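Local coordinates for protein GH61E (Thielavia terrestris, PDB 3EJA) that probably cleaves the glycosidic bonds of crystalline and amorphous polysaccharides by oxidation, as a copper-dependent lytic polysaccharide monooxygenase of family AA9, at residues 73-78 against 133-138; 55-60 against 118-123; 184-189 against 199-204; 26-31 against 152-157; 64-69 against 111-116. All coordinates share one frame; numbering follows the deposited sequence.

Contact 1: residues 73-78 against 133-138; sequences QFYMAR and LLRAEQ. With SO4 (sulfate ion), chain G.
Glu137 carries its CG anti to the backbone N (chi1 168°) while Gln73 holds its own anti to the carbonyl carbon (chi1 -48°), and with both chains extended beyond CG the carboxylate and amide come to lie side by side, nearly coplanar. Gln73 NE2 donates to Glu137 OE2 at 2.8 Å, meeting it almost along the C-O bond; the hydroxyl of Tyr179 is a second partner of the same oxygen. The other oxygen belongs to Arg135 on the same strand, whose NH2 forms a salt bridge to Glu137 OE1 at 2.7 Å, approaching from above the carboxylate plane. Arg135 also runs alongside Tyr75, with NH1 3.5 Å from ring atom CD1 and the two planes 79° apart. An alanine in place of Glu137 would probably leave the buried Arg135 guanidinium without its carboxylate and Gln73 NE2 without one of its acceptors.

The other face is apolar. Phe74 CE1 touches Ala136 CB at 3.5 Å, and Leu134 CD1 packs on Met76 CG at 3.6 Å. Antiparallel hydrogen-bonded pairs at Gln73-Glu137, Tyr75-Arg135 and Ala77-Leu133 join the backbones.

Both strands are internal to a five-stranded sheet, with 96-100 beside 72-78 and 151-162 beside 130-140. Phe175 packs on Tyr75 and Arg135, while Tyr60 and Val58 of strand 57-63 meet the apolar face from the second sheet of the sandwich.

Contact 2: residues 55-60 against 118-123; sequences GSTVTY and SFAVPI
Val58 and Val121 pair across two antiparallel strands of the smaller, three-stranded sheet of the beta sandwich, where 118-122 is an outermost strand. They form a hydrogen-bonded pair, Val121 N reaching Val58 O at 2.8 Å, and Tyr60 with Phe119 forms the next. On the inward face Val58 CG2, beside its own backbone N, meets Ile123 CD1 at 3.9 Å; Ile123 CG1 lies anti to its carbonyl carbon, and the turn at chi2 (-62°) brings CD1 back against the same methyl that CG1 touches. Farther along, Val121 CG2 touches Tyr60 CB at 4.2 Å.

The outward face carries Thr57, Thr59, Ala120 and Pro122. Thr57 CG2, anti to the backbone N, lies 3.8 Å from Ala120 CB, and Thr59 CG2 is 3.4 Å from Ser118 OG, a methyl against a hydroxyl.

A second shell fixes the inward side chains. Leu134 of the opposing sheet packs under both valines, and Phe74 and Met76 support Val121 and Ile123. The Tyr60 ring leads away from its partner strand into the sandwich and hydrogen-bonds Ser155 through OH, bridging the two sheets, while Trp4 meets the Phe119 ring edge-to-face. Beyond the paired strands Ser56 OG is held by Thr52 and Thr53, and Ile123 N bonds Ser56 O nearly along the C=O axis. The last link is Gly55 N to Ile123 O at 2.8 Å, the donor standing 43° out of the carbonyl plane.

Contact 3: residues 184-189 against 199-204; sequences PGILIN and QNPGPA
The long C-terminal loop region after strand 151-162 folds back on itself here, Pro184, Gly185 and Ile186 leaning on Gln199 and Pro201. Neither side is helix or strand, and the direct contacts are apolar touches plus one CA-H...O approach, with water making the hydrogen-bonded links. Gly185 CA comes within 3.2 Å of Gln199 O, so close that a beta carbon on Gly185 would run into that oxygen. One water takes the N-H of Gly185 and donates to Gln199 O at 2.8 Å; another accepts from Gln199 N at 2.9 Å and gives a weak bond to Pro184 O.

At the surface Pro184 CG rests on Gln199 CG at 3.5 Å, the glutamine chain bending at chi2 (103°) so that OE1 also comes near the proline. On the inner side Ile186 sets CG1 beside its backbone N (chi1 -67°), and CG1 and CD1 both bear on the Pro201 ring, CD1 lying 3.8 Å from Pro201 CB. CD1 also reaches Phe152, so an alanine here would probably open a gap between the Pro201 ring and Phe152.

Neighbouring bonds moor the 199-204 side to the sheet: Asn200 ND2 and Pro201 O pair with the amide of Gln73, and Lys97 also binds Pro201 O. Such loop-on-loop packing, with proline contacts and bridging waters, is consistent with the extended C-terminal loop that AA9 enzymes lay along their beta sandwich.

Contact 4: residues 26-31 against 152-157; sequences GYVGDV and FYISCA
Tyr27 presses its CB, like a knob, onto one face of the Tyr153 ring, 3.6 Å above the plane and offset toward the rim, a CH-pi contact. Its own CG takes the crowded position between backbone N and carbonyl carbon (chi1 59°), and its ring leads away from the strand. Gly26 O comes obliquely to Tyr153 CD1 at 3.5 Å, so the loop backs the tyrosine whose hydroxyl lies at the magnesium, where copper probably binds in the active enzyme. That hydroxyl is hydrogen-bonded to Gln151 OE1 and, weakly, to His1 N.

The bend from Val28 to Val31 makes a hollow, and Phe152 fills it. Val28 O faces the ring edge in plane, 3.3 Å from Phe152 CD1, while Val31 CG1 bears on the far end, 3.7 Å from CE1. Val28 CG2 meets Ile154 CD1 at 4.2 Å. A single antiparallel bridge locks this fit: Val28 N to Phe152 O and Phe152 N to Val28 O, both 2.9 Å.

Strand 151-162 lies between 50-53 and 130-140 in the sheet. Ile36 of helix 35-38 touches Val28, Phe152 and Ile154, and Cys156 is tied to Cys38 by a disulfide.

Contact 5: residues 64-69 against 111-116; sequences PDVYHP and WPSTGK. With MG (magnesium ion), chain F.
Val66 is wedged against the turns of 111-116, and its side chain can be followed outward. CB lies 3.9 Å from Ser113 O and about as far from Lys116 O. CG1, anti to the backbone N (chi1 170°), reaches Ser113 OG at 3.5 Å; CG2, beside the N, is 4.1 Å from Lys116 O and also packs on the ring of Phe119. The backbone of the same residue is gripped at both ends, Val66 N donating to Lys116 O at 2.9 Å and Val66 O accepting from Gly115 N at 2.7 Å. Two overlapping turns offer these groups, a type I from Trp111 to Thr114 and a type II from Ser113 to Lys116, with Gly115 at positive phi.

At the other end Pro69 lies over one face of the Trp111 indole, its CB 3.5 Å from NE1. A water between the segments donates to His68 O and to Ser113 OG and is also hydrogen-bonded to Thr114 OG1.

The CB of His68 is directed away from the turns, and its NE2 binds the magnesium ion at 2.1 Å. Tyr67 OH bonds both a metal-bound water and the N terminus of His1, another ligand. His1 and His68 are the pair of the histidine brace; the backbone bonds to Val66 and the shared water at His68 O are consistent with the turns helping to place the loop whose histidine probably holds copper in the working enzyme.

From the N terminus, the loop 26-31 comes first, but its contact 4 closes only at strand 151-162, so contacts 1, 2 and 5 are all nested inside it. Contact 2 joins 55-60 to 118-123 and encloses contact 5, which links the loops 64-69 and 111-116. Contact 1, opening at 73 and closing at 138, crosses both. Contact 3 follows in series, a short closure within the C-terminal loops. Contact 2 belongs to the smaller sheet and contact 1 to the larger, and they pack together across the sandwich; contact 4 fastens a loop to the larger sheet. Contacts 4 and 5 converge at the metal, bringing Tyr153 beside His68.

Contact 1: residues 73-78 against 133-138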
# COMPACT_ATOMS: atom_id res chain seq x y z
N GLN A 73 0.28 -4.68 2.27
CA GLN A 73 -0.89 -3.96 2.74
C GLN A 73 -1.38 -3.00 1.67
O GLN A 73 -0.58 -2.48 0.88
CB GLN A 73 -0.57 -3.20 4.05
CG GLN A 73 0.17 -4.07 5.09
CD GLN A 73 0.19 -3.47 6.48
OE1 GLN A 73 -0.23 -4.11 7.44
NE2 GLN A 73 0.67 -2.23 6.60
N PHE A 74 -2.70 -2.78 1.62
CA PHE A 74 -3.29 -1.79 0.70
C PHE A 74 -4.14 -0.80 1.47
O PHE A 74 -4.87 -1.18 2.39
CB PHE A 74 -4.12 -2.47 -0.41
CG PHE A 74 -3.29 -3.32 -1.34
CD1 PHE A 74 -2.61 -2.75 -2.41
CD2 PHE A 74 -3.17 -4.70 -1.12
CE1 PHE A 74 -1.82 -3.52 -3.27
CE2 PHE A 74 -2.38 -5.48 -1.96
CZ PHE A 74 -1.70 -4.89 -3.04
N TYR A 75 -4.04 0.48 1.10
CA TYR A 75 -4.86 1.53 1.69
C TYR A 75 -5.58 2.30 0.58
O TYR A 75 -5.16 2.28 -0.58
CB TYR A 75 -4.01 2.53 2.47
CG TYR A 75 -3.30 2.04 3.72
CD1 TYR A 75 -2.20 1.17 3.64
CD2 TYR A 75 -3.69 2.50 4.97
CE1 TYR A 75 -1.51 0.75 4.81
CE2 TYR A 75 -3.03 2.09 6.14
CZ TYR A 75 -1.94 1.23 6.05
OH TYR A 75 -1.30 0.86 7.21
N MET A 76 -6.65 2.99 0.94
CA MET A 76 -7.37 3.87 0.02
C MET A 76 -7.63 5.23 0.66
O MET A 76 -7.67 5.35 1.88
CB MET A 76 -8.70 3.23 -0.40
CG MET A 76 -8.54 1.97 -1.26
SD MET A 76 -10.13 1.21 -1.63
CE MET A 76 -10.69 2.26 -3.00
N ALA A 77 -7.81 6.25 -0.18
CA ALA A 77 -8.20 7.59 0.25
C ALA A 77 -9.12 8.21 -0.79
O ALA A 77 -8.83 8.18 -1.99
CB ALA A 77 -6.97 8.47 0.47
N ARG A 78 -10.22 8.80 -0.32
CA ARG A 78 -11.25 9.36 -1.19
C ARG A 78 -11.01 10.83 -1.55
O ARG A 78 -10.86 11.67 -0.67
CB ARG A 78 -12.63 9.21 -0.56
CG ARG A 78 -13.75 9.54 -1.54
CD ARG A 78 -15.12 9.30 -0.93
NE ARG A 78 -16.15 9.58 -1.93
CZ ARG A 78 -16.65 10.79 -2.20
NH1 ARG A 78 -16.22 11.86 -1.54
NH2 ARG A 78 -17.58 10.92 -3.14
N LEU A 133 -7.44 7.24 -4.39
CA LEU A 133 -6.08 6.76 -4.55
C LEU A 133 -6.00 5.40 -3.83
O LEU A 133 -6.55 5.24 -2.74
CB LEU A 133 -5.07 7.74 -3.94
CG LEU A 133 -4.87 9.12 -4.57
CD1 LEU A 133 -3.98 10.01 -3.70
CD2 LEU A 133 -4.32 9.01 -5.99
N LEU A 134 -5.34 4.45 -4.47
CA LEU A 134 -5.12 3.13 -3.90
C LEU A 134 -3.61 2.93 -3.71
O LEU A 134 -2.85 2.85 -4.69
CB LEU A 134 -5.72 2.04 -4.81
CG LEU A 134 -5.43 0.57 -4.47
CD1 LEU A 134 -6.03 0.16 -3.12
CD2 LEU A 134 -5.94 -0.33 -5.60
N ARG A 135 -3.19 2.85 -2.46
CA ARG A 135 -1.78 2.75 -2.11
C ARG A 135 -1.38 1.29 -1.94
O ARG A 135 -1.99 0.57 -1.14
CB ARG A 135 -1.51 3.55 -0.83
CG ARG A 135 -0.09 3.46 -0.29
CD ARG A 135 0.04 4.25 1.02
NE ARG A 135 1.40 4.17 1.57
CZ ARG A 135 1.82 3.21 2.39
NH1 ARG A 135 1.00 2.25 2.78
NH2 ARG A 135 3.07 3.22 2.83
N ALA A 136 -0.36 0.87 -2.70
CA ALA A 136 0.23 -0.48 -2.58
C ALA A 136 1.48 -0.38 -1.74
O ALA A 136 2.26 0.56 -1.89
CB ALA A 136 0.58 -1.05 -3.96
N GLU A 137 1.65 -1.35 -0.84
CA GLU A 137 2.82 -1.40 0.01
C GLU A 137 3.28 -2.83 0.24
O GLU A 137 2.46 -3.71 0.49
CB GLU A 137 2.46 -0.74 1.34
CG GLU A 137 3.44 -0.95 2.47
CD GLU A 137 2.90 -0.39 3.76
OE1 GLU A 137 3.22 0.77 4.06
OE2 GLU A 137 2.13 -1.08 4.44
N GLN A 138 4.59 -3.06 0.16
CA GLN A 138 5.20 -4.25 0.75
C GLN A 138 6.38 -3.80 1.60
O GLN A 138 7.12 -2.91 1.20
CB GLN A 138 5.63 -5.28 -0.30
CG GLN A 138 5.81 -6.71 0.28
CD GLN A 138 7.25 -7.05 0.65
OE1 GLN A 138 8.20 -6.38 0.22
NE2 GLN A 138 7.42 -8.14 1.42
S SO4 G . -16.77 15.24 0.18
O1 SO4 G . -15.51 14.84 0.80
O2 SO4 G . -16.84 14.71 -1.18
O3 SO4 G . -17.87 14.69 0.97
O4 SO4 G . -16.86 16.69 0.14

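Contact 2: residues 55-60 against 118-123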
# COMPACT_ATOMS: atom_id res chain seq x y z
N GLY A 55 -16.96 -3.29 -4.30
CA GLY A 55 -17.21 -4.72 -4.18
C GLY A 55 -16.43 -5.57 -5.17
O GLY A 55 -16.40 -6.80 -5.05
N SER A 56 -15.80 -4.93 -6.15
CA SER A 56 -14.98 -5.64 -7.13
C SER A 56 -13.55 -5.82 -6.62
O SER A 56 -13.18 -5.29 -5.57
CB SER A 56 -14.99 -4.93 -8.48
OG SER A 56 -14.20 -3.76 -8.44
N THR A 57 -12.75 -6.57 -7.38
CA THR A 57 -11.35 -6.79 -7.06
C THR A 57 -10.47 -6.05 -8.06
O THR A 57 -10.67 -6.14 -9.27
CB THR A 57 -11.01 -8.30 -7.08
OG1 THR A 57 -11.78 -8.97 -6.08
CG2 THR A 57 -9.53 -8.53 -6.82
N VAL A 58 -9.51 -5.28 -7.56
CA VAL A 58 -8.49 -4.68 -8.41
C VAL A 58 -7.21 -5.52 -8.29
O VAL A 58 -6.82 -5.89 -7.19
CB VAL A 58 -8.22 -3.20 -8.03
CG1 VAL A 58 -6.96 -2.68 -8.72
CG2 VAL A 58 -9.43 -2.32 -8.39
N THR A 59 -6.60 -5.83 -9.42
CA THR A 59 -5.32 -6.54 -9.41
C THR A 59 -4.18 -5.53 -9.39
O THR A 59 -4.08 -4.69 -10.30
CB THR A 59 -5.20 -7.50 -10.63
OG1 THR A 59 -6.21 -8.51 -10.54
CG2 THR A 59 -3.83 -8.16 -10.66
N TYR A 60 -3.35 -5.59 -8.35
CA TYR A 60 -2.16 -4.74 -8.29
C TYR A 60 -0.95 -5.62 -8.59
O TYR A 60 -0.79 -6.69 -7.99
CB TYR A 60 -2.02 -4.05 -6.93
CG TYR A 60 -1.63 -2.57 -6.99
CD1 TYR A 60 -0.48 -2.16 -7.65
CD2 TYR A 60 -2.41 -1.60 -6.35
CE1 TYR A 60 -0.11 -0.80 -7.69
CE2 TYR A 60 -2.06 -0.24 -6.39
CZ TYR A 60 -0.91 0.15 -7.05
OH TYR A 60 -0.55 1.48 -7.08
N SER A 118 1.07 -10.95 -8.86
CA SER A 118 -0.33 -10.53 -8.94
C SER A 118 -1.02 -10.55 -7.57
O SER A 118 -1.04 -11.58 -6.90
CB SER A 118 -1.07 -11.47 -9.90
OG SER A 118 -2.44 -11.15 -9.96
N PHE A 119 -1.60 -9.41 -7.18
CA PHE A 119 -2.25 -9.27 -5.88
C PHE A 119 -3.70 -8.81 -5.98
O PHE A 119 -3.99 -7.78 -6.59
CB PHE A 119 -1.42 -8.35 -4.97
CG PHE A 119 -0.10 -8.94 -4.59
CD1 PHE A 119 0.99 -8.85 -5.45
CD2 PHE A 119 0.04 -9.63 -3.39
CE1 PHE A 119 2.22 -9.42 -5.11
CE2 PHE A 119 1.27 -10.20 -3.04
CZ PHE A 119 2.35 -10.09 -3.89
N ALA A 120 -4.59 -9.58 -5.36
CA ALA A 120 -6.02 -9.30 -5.33
C ALA A 120 -6.40 -8.30 -4.23
O ALA A 120 -6.24 -8.58 -3.04
CB ALA A 120 -6.81 -10.61 -5.18
N VAL A 121 -6.88 -7.13 -4.65
CA VAL A 121 -7.27 -6.07 -3.70
C VAL A 121 -8.78 -5.93 -3.67
O VAL A 121 -9.38 -5.48 -4.66
CB VAL A 121 -6.65 -4.69 -4.03
CG1 VAL A 121 -6.90 -3.71 -2.88
CG2 VAL A 121 -5.16 -4.81 -4.31
N PRO A 122 -9.40 -6.28 -2.53
CA PRO A 122 -10.85 -6.16 -2.40
C PRO A 122 -11.25 -4.69 -2.21
O PRO A 122 -10.80 -4.03 -1.26
CB PRO A 122 -11.15 -6.97 -1.14
CG PRO A 122 -9.89 -6.83 -0.29
CD PRO A 122 -8.75 -6.78 -1.29
N ILE A 123 -12.05 -4.17 -3.13
CA ILE A 123 -12.61 -2.84 -2.95
C ILE A 123 -13.88 -3.01 -2.11
O ILE A 123 -14.81 -3.69 -2.56
CB ILE A 123 -12.93 -2.14 -4.30
CG1 ILE A 123 -11.72 -2.18 -5.25
CG2 ILE A 123 -13.42 -0.71 -4.07
CD1 ILE A 123 -10.45 -1.46 -4.74

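Contact 3: residues 184-189 against 199-204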
# COMPACT_ATOMS: atom_id res chain seq x y z
N PRO A 184 6.43 -2.31 16.24
CA PRO A 184 6.84 -3.71 16.41
C PRO A 184 6.85 -4.53 15.12
O PRO A 184 7.53 -5.56 15.05
CB PRO A 184 5.80 -4.27 17.38
CG PRO A 184 4.64 -3.36 17.27
CD PRO A 184 5.22 -2.00 17.01
N GLY A 185 6.09 -4.09 14.12
CA GLY A 185 6.08 -4.74 12.80
C GLY A 185 7.06 -4.14 11.79
O GLY A 185 7.15 -4.62 10.65
N ILE A 186 7.79 -3.11 12.22
CA ILE A 186 8.72 -2.38 11.35
C ILE A 186 10.16 -2.56 11.83
O ILE A 186 11.06 -2.82 11.04
CB ILE A 186 8.35 -0.86 11.26
CG1 ILE A 186 7.01 -0.69 10.53
CG2 ILE A 186 9.48 -0.04 10.58
CD1 ILE A 186 6.51 0.75 10.45
N LEU A 187 10.36 -2.40 13.14
CA LEU A 187 11.65 -2.66 13.79
C LEU A 187 11.55 -4.03 14.45
O LEU A 187 10.94 -4.17 15.51
CB LEU A 187 11.97 -1.56 14.81
CG LEU A 187 13.24 -1.68 15.65
CD1 LEU A 187 14.47 -1.77 14.79
CD2 LEU A 187 13.38 -0.48 16.58
N ILE A 188 12.16 -5.02 13.83
CA ILE A 188 11.87 -6.43 14.11
C ILE A 188 12.98 -7.32 13.57
O ILE A 188 13.48 -7.10 12.46
CB ILE A 188 10.48 -6.87 13.52
CG1 ILE A 188 10.12 -8.31 13.92
CG2 ILE A 188 10.42 -6.65 11.98
CD1 ILE A 188 8.71 -8.76 13.46
N ASN A 189 13.35 -8.32 14.36
CA ASN A 189 14.20 -9.41 13.89
C ASN A 189 13.34 -10.64 13.57
O ASN A 189 12.82 -11.31 14.47
CB ASN A 189 15.27 -9.75 14.94
CG ASN A 189 16.36 -10.65 14.39
OD1 ASN A 189 16.09 -11.55 13.61
ND2 ASN A 189 17.60 -10.41 14.80
N GLN A 199 2.71 -8.09 14.39
CA GLN A 199 1.81 -6.97 14.49
C GLN A 199 1.97 -6.06 13.27
O GLN A 199 2.93 -5.31 13.19
CB GLN A 199 2.15 -6.22 15.77
CG GLN A 199 1.80 -4.77 15.73
CD GLN A 199 0.56 -4.48 16.47
OE1 GLN A 199 0.56 -3.64 17.37
NE2 GLN A 199 -0.53 -5.18 16.13
N ASN A 200 1.04 -6.14 12.32
CA ASN A 200 1.06 -5.28 11.13
C ASN A 200 1.04 -3.81 11.53
O ASN A 200 0.29 -3.43 12.42
CB ASN A 200 -0.11 -5.55 10.18
CG ASN A 200 -0.11 -6.96 9.59
OD1 ASN A 200 -0.37 -7.94 10.29
ND2 ASN A 200 0.17 -7.06 8.29
N PRO A 201 1.90 -2.98 10.89
CA PRO A 201 1.86 -1.56 11.23
C PRO A 201 0.61 -0.89 10.68
O PRO A 201 0.02 -1.37 9.71
CB PRO A 201 3.12 -0.99 10.57
CG PRO A 201 3.46 -1.94 9.50
CD PRO A 201 2.93 -3.29 9.90
N GLY A 202 0.22 0.21 11.31
CA GLY A 202 -0.92 0.98 10.86
C GLY A 202 -2.23 0.59 11.52
O GLY A 202 -2.27 -0.24 12.44
N PRO A 203 -3.33 1.21 11.06
CA PRO A 203 -4.66 0.96 11.62
C PRO A 203 -5.22 -0.42 11.24
O PRO A 203 -4.66 -1.11 10.39
CB PRO A 203 -5.51 2.08 11.01
CG PRO A 203 -4.83 2.40 9.71
CD PRO A 203 -3.36 2.20 9.97
N ALA A 204 -6.32 -0.82 11.89
CA ALA A 204 -7.00 -2.06 11.56
C ALA A 204 -7.57 -2.02 10.14
O ALA A 204 -7.95 -0.95 9.66
CB ALA A 204 -8.13 -2.32 12.56
O HOH W 1 5.42 -7.69 15.40
O HOH W 2 3.63 -2.70 13.73

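Contact 4: residues 26-31 against 152-157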
# COMPACT_ATOMS: atom_id res chain seq x y z
N GLY A 26 14.35 0.63 -6.17
CA GLY A 26 14.74 0.95 -4.79
C GLY A 26 13.56 1.04 -3.82
O GLY A 26 12.44 0.71 -4.19
N TYR A 27 13.82 1.52 -2.60
CA TYR A 27 12.80 1.50 -1.54
C TYR A 27 12.77 2.80 -0.73
O TYR A 27 13.71 3.59 -0.79
CB TYR A 27 13.06 0.31 -0.60
CG TYR A 27 14.43 0.34 0.05
CD1 TYR A 27 14.67 1.11 1.19
CD2 TYR A 27 15.49 -0.39 -0.49
CE1 TYR A 27 15.93 1.15 1.78
CE2 TYR A 27 16.75 -0.36 0.10
CZ TYR A 27 16.96 0.41 1.23
OH TYR A 27 18.20 0.44 1.81
N VAL A 28 11.69 3.00 0.02
CA VAL A 28 11.62 4.06 1.01
C VAL A 28 12.08 3.47 2.35
O VAL A 28 11.60 2.41 2.76
CB VAL A 28 10.19 4.65 1.14
CG1 VAL A 28 10.17 5.81 2.15
CG2 VAL A 28 9.68 5.11 -0.22
N GLY A 29 13.03 4.13 3.00
CA GLY A 29 13.53 3.70 4.32
C GLY A 29 13.13 4.62 5.48
O GLY A 29 13.30 4.25 6.64
N ASP A 30 12.61 5.79 5.16
CA ASP A 30 12.27 6.83 6.14
C ASP A 30 10.75 6.97 6.26
O ASP A 30 10.12 7.54 5.36
CB ASP A 30 12.89 8.15 5.68
CG ASP A 30 12.66 9.31 6.65
OD1 ASP A 30 11.95 9.17 7.68
OD2 ASP A 30 13.20 10.39 6.36
N VAL A 31 10.16 6.49 7.35
CA VAL A 31 8.69 6.52 7.49
C VAL A 31 8.13 7.94 7.68
O VAL A 31 6.91 8.15 7.61
CB VAL A 31 8.18 5.60 8.63
CG1 VAL A 31 8.60 4.15 8.36
CG2 VAL A 31 8.66 6.09 10.02
N PHE A 152 10.44 -0.18 2.34
CA PHE A 152 9.07 -0.01 1.82
C PHE A 152 9.04 0.09 0.30
O PHE A 152 9.68 0.97 -0.29
CB PHE A 152 8.41 1.23 2.45
CG PHE A 152 8.20 1.10 3.94
CD1 PHE A 152 9.25 1.33 4.83
CD2 PHE A 152 6.95 0.76 4.46
CE1 PHE A 152 9.07 1.20 6.21
CE2 PHE A 152 6.75 0.63 5.83
CZ PHE A 152 7.82 0.85 6.72
N TYR A 153 8.28 -0.81 -0.32
CA TYR A 153 8.06 -0.82 -1.76
C TYR A 153 6.62 -0.40 -1.99
O TYR A 153 5.70 -1.09 -1.56
CB TYR A 153 8.37 -2.21 -2.35
CG TYR A 153 9.81 -2.61 -2.11
CD1 TYR A 153 10.82 -2.21 -2.99
CD2 TYR A 153 10.17 -3.35 -0.97
CE1 TYR A 153 12.14 -2.54 -2.77
CE2 TYR A 153 11.51 -3.69 -0.74
CZ TYR A 153 12.48 -3.28 -1.64
OH TYR A 153 13.80 -3.61 -1.44
N ILE A 154 6.44 0.76 -2.64
CA ILE A 154 5.17 1.51 -2.64
C ILE A 154 4.82 2.07 -4.03
O ILE A 154 5.71 2.43 -4.78
CB ILE A 154 5.25 2.73 -1.64
CG1 ILE A 154 5.35 2.25 -0.18
CG2 ILE A 154 4.05 3.70 -1.79
CD1 ILE A 154 6.01 3.28 0.75
N SER A 155 3.53 2.14 -4.32
CA SER A 155 3.01 3.05 -5.37
C SER A 155 1.54 3.39 -5.10
O SER A 155 0.92 2.80 -4.21
CB SER A 155 3.19 2.46 -6.77
OG SER A 155 2.20 1.49 -7.03
N CYS A 156 0.98 4.33 -5.85
CA CYS A 156 -0.44 4.65 -5.74
C CYS A 156 -1.14 4.69 -7.08
O CYS A 156 -0.65 5.31 -8.03
CB CYS A 156 -0.66 5.99 -5.03
SG CYS A 156 -0.10 6.05 -3.31
N ALA A 157 -2.30 4.03 -7.14
CA ALA A 157 -3.10 3.97 -8.37
C ALA A 157 -4.28 4.93 -8.27
O ALA A 157 -4.74 5.23 -7.16
CB ALA A 157 -3.59 2.55 -8.61

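Contact 5: residues 64-69 against 111-116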
# COMPACT_ATOMS: atom_id res chain seq x y z
N PRO A 64 9.73 -7.40 -10.43
CA PRO A 64 9.32 -8.64 -11.12
C PRO A 64 8.29 -9.48 -10.34
O PRO A 64 7.42 -10.12 -10.95
CB PRO A 64 10.64 -9.41 -11.26
CG PRO A 64 11.44 -8.98 -10.08
CD PRO A 64 11.09 -7.52 -9.87
N ASP A 65 8.41 -9.45 -9.02
CA ASP A 65 7.55 -10.16 -8.07
C ASP A 65 8.03 -9.75 -6.67
O ASP A 65 9.10 -9.14 -6.54
CB ASP A 65 7.67 -11.68 -8.23
CG ASP A 65 9.10 -12.16 -8.16
OD1 ASP A 65 9.71 -12.11 -7.08
OD2 ASP A 65 9.62 -12.59 -9.20
N VAL A 66 7.27 -10.10 -5.64
CA VAL A 66 7.65 -9.78 -4.26
C VAL A 66 8.53 -10.91 -3.71
O VAL A 66 8.07 -12.05 -3.62
CB VAL A 66 6.39 -9.58 -3.36
CG1 VAL A 66 6.76 -9.49 -1.89
CG2 VAL A 66 5.59 -8.34 -3.80
N TYR A 67 9.77 -10.60 -3.35
CA TYR A 67 10.69 -11.66 -2.89
C TYR A 67 11.37 -11.46 -1.53
O TYR A 67 12.02 -12.38 -1.04
CB TYR A 67 11.73 -12.01 -3.97
CG TYR A 67 12.71 -10.92 -4.35
CD1 TYR A 67 13.90 -10.73 -3.63
CD2 TYR A 67 12.47 -10.10 -5.45
CE1 TYR A 67 14.80 -9.73 -3.98
CE2 TYR A 67 13.37 -9.10 -5.81
CZ TYR A 67 14.52 -8.93 -5.07
OH TYR A 67 15.41 -7.95 -5.44
N HIS A 68 11.25 -10.27 -0.94
CA HIS A 68 11.72 -10.07 0.44
C HIS A 68 10.60 -10.48 1.41
O HIS A 68 9.42 -10.24 1.12
CB HIS A 68 12.13 -8.63 0.72
CG HIS A 68 13.27 -8.15 -0.12
ND1 HIS A 68 14.50 -8.77 -0.14
CD2 HIS A 68 13.38 -7.08 -0.94
CE1 HIS A 68 15.32 -8.11 -0.94
NE2 HIS A 68 14.66 -7.08 -1.44
N PRO A 69 10.97 -11.09 2.55
CA PRO A 69 9.96 -11.47 3.54
C PRO A 69 9.34 -10.22 4.15
O PRO A 69 10.04 -9.25 4.43
CB PRO A 69 10.77 -12.23 4.60
CG PRO A 69 12.17 -11.71 4.45
CD PRO A 69 12.33 -11.44 2.99
N TRP A 111 5.61 -16.16 4.34
CA TRP A 111 4.81 -14.99 3.97
C TRP A 111 3.94 -15.31 2.75
O TRP A 111 4.43 -15.92 1.79
CB TRP A 111 5.72 -13.78 3.71
CG TRP A 111 6.49 -13.37 4.95
CD1 TRP A 111 7.71 -13.83 5.35
CD2 TRP A 111 6.06 -12.43 5.96
NE1 TRP A 111 8.08 -13.23 6.55
CE2 TRP A 111 7.08 -12.37 6.93
CE3 TRP A 111 4.92 -11.63 6.12
CZ2 TRP A 111 7.00 -11.53 8.06
CZ3 TRP A 111 4.84 -10.80 7.25
CH2 TRP A 111 5.86 -10.76 8.20
N PRO A 112 2.65 -14.93 2.78
CA PRO A 112 1.73 -15.28 1.70
C PRO A 112 1.88 -14.42 0.44
O PRO A 112 1.05 -14.53 -0.47
CB PRO A 112 0.35 -15.09 2.33
CG PRO A 112 0.56 -14.01 3.32
CD PRO A 112 1.96 -14.19 3.86
N SER A 113 2.94 -13.61 0.39
CA SER A 113 3.25 -12.80 -0.79
C SER A 113 4.44 -13.30 -1.64
O SER A 113 4.52 -12.98 -2.83
CB SER A 113 3.52 -11.35 -0.38
OG SER A 113 4.72 -11.27 0.38
N THR A 114 5.36 -14.05 -1.02
CA THR A 114 6.66 -14.41 -1.61
C THR A 114 6.51 -15.13 -2.96
O THR A 114 5.79 -16.13 -3.06
CB THR A 114 7.51 -15.27 -0.62
OG1 THR A 114 7.52 -14.66 0.67
CG2 THR A 114 8.95 -15.42 -1.12
N GLY A 115 7.18 -14.60 -3.97
CA GLY A 115 7.16 -15.19 -5.31
C GLY A 115 5.99 -14.78 -6.19
O GLY A 115 5.90 -15.20 -7.35
N LYS A 116 5.08 -13.97 -5.64
CA LYS A 116 3.90 -13.53 -6.39
C LYS A 116 4.10 -12.17 -7.07
O LYS A 116 4.78 -11.29 -6.54
CB LYS A 116 2.66 -13.45 -5.49
CG LYS A 116 1.91 -14.77 -5.23
CD LYS A 116 0.92 -14.63 -4.05
CE LYS A 116 -0.20 -13.61 -4.31
NZ LYS A 116 -1.09 -13.93 -5.47
MG MG F . 15.37 -5.54 -2.71
O HOH W 3 16.91 -6.90 -3.47
O HOH W 4 7.34 -11.95 0.72